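Local coordinates for exodeoxyribonuclease III (Archaeoglobus fulgidus, PDB 2VOA), which acts as an AP endonuclease that cuts DNA at abasic sites, and probably also degrades double-stranded DNA from its 3' ends, at residues H54-G59 against E75-G80; I102-P107 against E125-Y130. The protein carries 1 engineered substitution. All blocks are in the same frame, centred on the assembly; numbering follows the deposited sequence.

Contact 1. Residues H54-G59 against E75-G80; sequences HVVFSG and EDVSFG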
loop_
_atom_site.group_PDB
_atom_site.type_symbol
_atom_site.label_atom_id
_atom_site.label_comp_id
_atom_site.label_asym_id
_atom_site.label_seq_id
_atom_site.Cartn_x
_atom_site.Cartn_y
_atom_site.Cartn_z
ATOM N N HIS A 54 -16.515 -21.129 2.444
ATOM C CA HIS A 54 -17.673 -20.372 1.998
ATOM C C HIS A 54 -17.563 -18.997 2.610
ATOM O O HIS A 54 -16.975 -18.837 3.687
ATOM C CB HIS A 54 -18.968 -21.026 2.480
ATOM C CG HIS A 54 -19.214 -22.373 1.884
ATOM N ND1 HIS A 54 -18.820 -23.546 2.495
ATOM C CD2 HIS A 54 -19.807 -22.732 0.726
ATOM C CE1 HIS A 54 -19.158 -24.572 1.732
ATOM N NE2 HIS A 54 -19.761 -24.106 0.655
ATOM N N VAL A 55 -18.135 -18.010 1.929
ATOM C CA VAL A 55 -18.206 -16.676 2.507
ATOM C C VAL A 55 -19.497 -16.001 2.054
ATOM O O VAL A 55 -19.846 -16.009 0.852
ATOM C CB VAL A 55 -16.915 -15.834 2.212
ATOM C CG1 VAL A 55 -16.753 -15.520 0.715
ATOM C CG2 VAL A 55 -16.861 -14.576 3.066
ATOM N N VAL A 56 -20.226 -15.483 3.034
ATOM C CA VAL A 56 -21.393 -14.621 2.772
ATOM C C VAL A 56 -21.114 -13.182 3.233
ATOM O O VAL A 56 -20.318 -12.963 4.153
ATOM C CB VAL A 56 -22.700 -15.212 3.376
ATOM C CG1 VAL A 56 -23.038 -16.558 2.696
ATOM C CG2 VAL A 56 -22.600 -15.426 4.863
ATOM N N PHE A 57 -21.729 -12.205 2.564
ATOM C CA PHE A 57 -21.303 -10.822 2.784
ATOM C C PHE A 57 -22.371 -9.799 2.499
ATOM O O PHE A 57 -23.233 -9.996 1.637
ATOM C CB PHE A 57 -20.043 -10.526 1.965
ATOM C CG PHE A 57 -20.091 -11.086 0.562
ATOM C CD1 PHE A 57 -20.658 -10.341 -0.483
ATOM C CD2 PHE A 57 -19.606 -12.375 0.294
ATOM C CE1 PHE A 57 -20.710 -10.862 -1.778
ATOM C CE2 PHE A 57 -19.662 -12.901 -1.013
ATOM C CZ PHE A 57 -20.213 -12.136 -2.039
ATOM N N SER A 58 -22.294 -8.687 3.232
ATOM C CA SER A 58 -23.253 -7.601 3.081
ATOM C C SER A 58 -22.511 -6.310 3.345
ATOM O O SER A 58 -22.054 -6.074 4.461
ATOM C CB SER A 58 -24.404 -7.733 4.089
ATOM O OG SER A 58 -25.430 -6.782 3.802
ATOM N N GLY A 59 -22.400 -5.479 2.321
ATOM C CA GLY A 59 -21.693 -4.227 2.458
ATOM C C GLY A 59 -21.988 -3.296 1.309
ATOM O O GLY A 59 -22.434 -3.727 0.233
ATOM N N GLU A 75 -26.773 -21.261 5.634
ATOM C CA GLU A 75 -28.186 -21.303 5.235
ATOM C C GLU A 75 -28.953 -20.163 5.877
ATOM O O GLU A 75 -28.474 -19.539 6.840
ATOM C CB GLU A 75 -28.842 -22.605 5.686
ATOM C CG GLU A 75 -27.868 -23.701 5.989
ATOM C CD GLU A 75 -28.519 -25.053 6.123
ATOM O OE1 GLU A 75 -29.495 -25.178 6.891
ATOM O OE2 GLU A 75 -28.012 -25.990 5.485
ATOM N N ASP A 76 -30.144 -19.890 5.338
ATOM C CA ASP A 76 -31.068 -18.931 5.956
ATOM C C ASP A 76 -30.384 -17.590 6.227
ATOM O O ASP A 76 -30.460 -17.040 7.338
ATOM C CB ASP A 76 -31.654 -19.511 7.258
ATOM C CG ASP A 76 -32.414 -20.822 7.037
ATOM O OD1 ASP A 76 -33.052 -20.999 5.977
ATOM O OD2 ASP A 76 -32.371 -21.683 7.939
ATOM N N VAL A 77 -29.693 -17.076 5.213
ATOM C CA VAL A 77 -28.885 -15.866 5.370
ATOM C C VAL A 77 -29.799 -14.643 5.337
ATOM O O VAL A 77 -30.680 -14.532 4.461
ATOM C CB VAL A 77 -27.822 -15.753 4.250
ATOM C CG1 VAL A 77 -26.984 -14.500 4.417
ATOM C CG2 VAL A 77 -26.928 -16.991 4.210
ATOM N N SER A 78 -29.615 -13.745 6.306
ATOM C CA SER A 78 -30.359 -12.471 6.310
ATOM C C SER A 78 -29.429 -11.302 6.620
ATOM O O SER A 78 -28.361 -11.494 7.201
ATOM C CB SER A 78 -31.557 -12.511 7.272
ATOM O OG SER A 78 -31.138 -12.650 8.618
ATOM N N PHE A 79 -29.853 -10.098 6.220
ATOM C CA PHE A 79 -29.045 -8.881 6.373
ATOM C C PHE A 79 -29.839 -7.802 7.095
ATOM O O PHE A 79 -31.033 -7.573 6.809
ATOM C CB PHE A 79 -28.634 -8.300 4.998
ATOM C CG PHE A 79 -28.066 -9.318 4.035
ATOM C CD1 PHE A 79 -28.703 -9.567 2.810
ATOM C CD2 PHE A 79 -26.925 -10.051 4.351
ATOM C CE1 PHE A 79 -28.185 -10.525 1.923
ATOM C CE2 PHE A 79 -26.406 -11.003 3.459
ATOM C CZ PHE A 79 -27.025 -11.232 2.267
ATOM N N GLY A 80 -29.158 -7.111 7.995
ATOM C CA GLY A 80 -29.713 -5.924 8.657
ATOM C C GLY A 80 -30.675 -6.222 9.800
ATOM O O GLY A 80 -31.063 -7.378 10.038
#
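Phe79 lays its ring obliquely against Ser58. Its CD2 comes within 3.4 Å of Ser58 CB, and Ser58 OG sits 3.7 Å from Phe79 CG. The far end of the ring meets the backbone of the other strand, with Phe79 CE2 3.8 Å from Phe57 O. The chi1 of Phe79 (-48°) places CG anti to the carbonyl carbon, and the ring runs back along its own strand toward Val77. There a second, looser touch is made: one methyl of each valine meets the other, Val56 CG1 to Val77 CG2 at 4.2 Å. No hydrogen bond joins the two segments. Ser58 OG is instead held by the carbonyl oxygen of Glu88, which fixes the hydroxyl beside the ring. Phe79 and Val56 also share Ile92 of strand 91-96 as a neighbour. Cutting Phe79 back to an alanine is likely to open a gap beside Ser58 and leave Ile92 with less apolar cover. The strands run nearly parallel, at 16°, with their axes 8.3 Å apart. That spacing is too wide for backbone pairing. Strand 54-59 instead bonds to strand 63-70, and strand 77-79 to strand 91-96. The contact therefore joins outermost strands of two different sheets, face against face, as in the beta sandwich of the DNase I-like fold.

Contact 2. Residues I102-P107 against E125-Y130; sequences INTYVP and ERLYHY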
loop_
_atom_site.group_PDB
_atom_site.type_symbol
_atom_site.label_atom_id
_atom_site.label_comp_id
_atom_site.label_asym_id
_atom_site.label_seq_id
_atom_site.Cartn_x
_atom_site.Cartn_y
_atom_site.Cartn_z
ATOM N N ILE A 102 -25.046 -14.493 14.514
ATOM C CA ILE A 102 -25.429 -13.082 14.270
ATOM C C ILE A 102 -24.159 -12.226 14.376
ATOM O O ILE A 102 -23.561 -12.160 15.432
ATOM C CB ILE A 102 -26.484 -12.558 15.285
ATOM C CG1 ILE A 102 -27.649 -13.541 15.469
ATOM C CG2 ILE A 102 -26.975 -11.165 14.856
ATOM C CD1 ILE A 102 -27.582 -14.373 16.770
ATOM N N ASN A 103 -23.774 -11.570 13.278
ATOM C CA ASN A 103 -22.531 -10.798 13.211
ATOM C C ASN A 103 -22.869 -9.319 13.059
ATOM O O ASN A 103 -23.458 -8.920 12.066
ATOM C CB ASN A 103 -21.705 -11.264 12.014
ATOM C CG ASN A 103 -20.452 -10.416 11.773
ATOM O OD1 ASN A 103 -19.976 -9.689 12.661
ATOM N ND2 ASN A 103 -19.861 -10.587 10.560
ATOM N N THR A 104 -22.520 -8.519 14.067
ATOM C CA THR A 104 -22.860 -7.092 14.081
ATOM C C THR A 104 -21.624 -6.191 14.087
ATOM O O THR A 104 -20.605 -6.485 14.772
ATOM C CB THR A 104 -23.715 -6.689 15.334
ATOM O OG1 THR A 104 -22.978 -7.005 16.512
ATOM C CG2 THR A 104 -25.045 -7.427 15.377
ATOM N N TYR A 105 -21.739 -5.073 13.371
ATOM C CA TYR A 105 -20.796 -3.991 13.469
ATOM C C TYR A 105 -21.594 -2.793 13.987
ATOM O O TYR A 105 -22.276 -2.097 13.220
ATOM C CB TYR A 105 -20.115 -3.701 12.109
ATOM C CG TYR A 105 -19.243 -2.485 12.153
ATOM C CD1 TYR A 105 -18.285 -2.332 13.171
ATOM C CD2 TYR A 105 -19.385 -1.455 11.206
ATOM C CE1 TYR A 105 -17.491 -1.197 13.251
ATOM C CE2 TYR A 105 -18.596 -0.310 11.263
ATOM C CZ TYR A 105 -17.661 -0.179 12.297
ATOM O OH TYR A 105 -16.883 0.951 12.372
ATOM N N VAL A 106 -21.577 -2.621 15.308
ATOM C CA VAL A 106 -22.397 -1.606 15.979
ATOM C C VAL A 106 -21.894 -0.205 15.650
ATOM O O VAL A 106 -20.700 0.016 15.592
ATOM C CB VAL A 106 -22.375 -1.889 17.498
ATOM C CG1 VAL A 106 -23.056 -0.768 18.293
ATOM C CG2 VAL A 106 -23.016 -3.279 17.785
ATOM N N PRO A 107 -22.813 0.781 15.431
ATOM C CA PRO A 107 -22.296 2.161 15.208
ATOM C C PRO A 107 -21.330 2.623 16.313
ATOM O O PRO A 107 -21.601 2.471 17.510
ATOM C CB PRO A 107 -23.573 3.026 15.199
ATOM C CG PRO A 107 -24.637 2.046 14.656
ATOM C CD PRO A 107 -24.278 0.720 15.358
ATOM N N GLU A 125 -30.771 -0.415 21.266
ATOM C CA GLU A 125 -32.136 -0.697 21.713
ATOM C C GLU A 125 -32.870 -1.562 20.663
ATOM O O GLU A 125 -33.571 -2.528 20.991
ATOM C CB GLU A 125 -32.902 0.607 21.967
ATOM C CG GLU A 125 -34.405 0.438 22.243
ATOM C CD GLU A 125 -34.726 -0.170 23.610
ATOM O OE1 GLU A 125 -35.943 -0.328 23.915
ATOM O OE2 GLU A 125 -33.786 -0.461 24.399
ATOM N N ARG A 126 -32.711 -1.207 19.396
ATOM C CA ARG A 126 -33.312 -2.004 18.320
ATOM C C ARG A 126 -32.750 -3.420 18.328
ATOM O O ARG A 126 -33.509 -4.382 18.182
ATOM C CB ARG A 126 -33.104 -1.326 16.966
ATOM C CG ARG A 126 -33.904 -0.032 16.809
ATOM C CD ARG A 126 -34.059 0.303 15.337
ATOM N NE ARG A 126 -32.815 0.749 14.712
ATOM C CZ ARG A 126 -32.518 0.550 13.426
ATOM N NH1 ARG A 126 -33.361 -0.109 12.646
ATOM N NH2 ARG A 126 -31.383 0.998 12.922
ATOM N N LEU A 127 -31.441 -3.539 18.559
ATOM C CA LEU A 127 -30.780 -4.849 18.559
ATOM C C LEU A 127 -31.321 -5.696 19.702
ATOM O O LEU A 127 -31.533 -6.906 19.548
ATOM C CB LEU A 127 -29.260 -4.683 18.678
ATOM C CG LEU A 127 -28.480 -5.994 18.619
ATOM C CD1 LEU A 127 -28.782 -6.727 17.323
ATOM C CD2 LEU A 127 -26.989 -5.704 18.709
ATOM N N TYR A 128 -31.544 -5.072 20.854
ATOM C CA TYR A 128 -32.195 -5.763 21.975
ATOM C C TYR A 128 -33.516 -6.429 21.564
ATOM O O TYR A 128 -33.712 -7.631 21.758
ATOM C CB TYR A 128 -32.441 -4.774 23.142
ATOM C CG TYR A 128 -33.250 -5.384 24.276
ATOM C CD1 TYR A 128 -34.635 -5.196 24.352
ATOM C CD2 TYR A 128 -32.629 -6.171 25.256
ATOM C CE1 TYR A 128 -35.379 -5.765 25.395
ATOM C CE2 TYR A 128 -33.363 -6.749 26.301
ATOM C CZ TYR A 128 -34.740 -6.542 26.349
ATOM O OH TYR A 128 -35.493 -7.090 27.360
ATOM N N HIS A 129 -34.409 -5.652 20.961
ATOM C CA HIS A 129 -35.720 -6.182 20.590
ATOM C C HIS A 129 -35.607 -7.233 19.487
ATOM O O HIS A 129 -36.325 -8.244 19.507
ATOM C CB HIS A 129 -36.663 -5.031 20.263
ATOM C CG HIS A 129 -36.995 -4.212 21.468
ATOM N ND1 HIS A 129 -37.743 -4.714 22.514
ATOM C CD2 HIS A 129 -36.645 -2.953 21.822
ATOM C CE1 HIS A 129 -37.865 -3.786 23.449
ATOM N NE2 HIS A 129 -37.203 -2.711 23.059
ATOM N N TYR A 130 -34.663 -7.016 18.575
ATOM C CA TYR A 130 -34.417 -7.949 17.473
ATOM C C TYR A 130 -33.979 -9.326 17.990
ATOM O O TYR A 130 -34.539 -10.365 17.584
ATOM C CB TYR A 130 -33.421 -7.341 16.479
ATOM C CG TYR A 130 -32.933 -8.288 15.398
ATOM C CD1 TYR A 130 -33.692 -8.550 14.256
ATOM C CD2 TYR A 130 -31.693 -8.921 15.525
ATOM C CE1 TYR A 130 -33.211 -9.436 13.252
ATOM C CE2 TYR A 130 -31.223 -9.798 14.547
ATOM C CZ TYR A 130 -31.973 -10.034 13.419
ATOM O OH TYR A 130 -31.494 -10.906 12.455
#
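Thr104 and Leu127 meet methyl to methyl, Thr104 CG2 to Leu127 CD2 at 4.2 Å. The contact belongs to a beta-alpha-beta unit, in which strand 99-105 leads through helix 115-134 to strand 141-144. The helix packs over one face of the sheet. Leu127 has CG anti to its backbone nitrogen (chi1 -177°), and its chain stretches out from the helix with CD2 leading. Thr104 offers its methyl to the helix. Its hydroxyl bonds to Trp143 NE1 on the neighbouring strand, which fixes the rotation of the branch. One helical turn on, Tyr130 approaches Ile102 with its ring edge. Ile102 CG2 lies near the ring plane, 4.5 Å from Tyr130 CE2, so this is a methyl beside a rim and not over a face. Tyr130 is buried, and its hydroxyl bonds to Arg93 NH1 on strand 91-96, which anchors the far end of the ring. Asn103 and Tyr105 turn to the other face of the strand, where both touch strand 63-70. Tyr105, a predicted active-site residue, also packs on a sugar of the bound DNA. On the side of the helix turned from the sheet, Tyr128 CD1 stands 3.6 Å above the centre of the His129 ring. His129 is also tied back to the preceding turn. Its NE2 donates to Glu125 OE1 at 2.8 Å through a bent bond (143° at the hydrogen), from well above the carboxylate plane, and Lys178 bridges to the other oxygen, OE2.

Contacts 1 and 2 reach the same sheet, and their centres are 15 Å apart. Strand 77-79 is an outermost strand of that sheet, and strand 91-96 separates it from strand 99-105. Val77 and Phe79 serve the sandwich interface, while Ser78 and Gly80 come near the helix. Ser78 OG lies 4.2 Å from Tyr130 OH, a packing contact. Arg93, the partner of Tyr130, also pairs its backbone with Ser78 and so links the two regions. Contact 2 is the closer to the DNA, about 4 Å at the nearest atom against about 10 Å for contact 1. The side chain of Ser58 is about 10 Å from that of Tyr105, and the side chain of Thr104 about 7 Å from that of Asp146; both are predicted active-site residues.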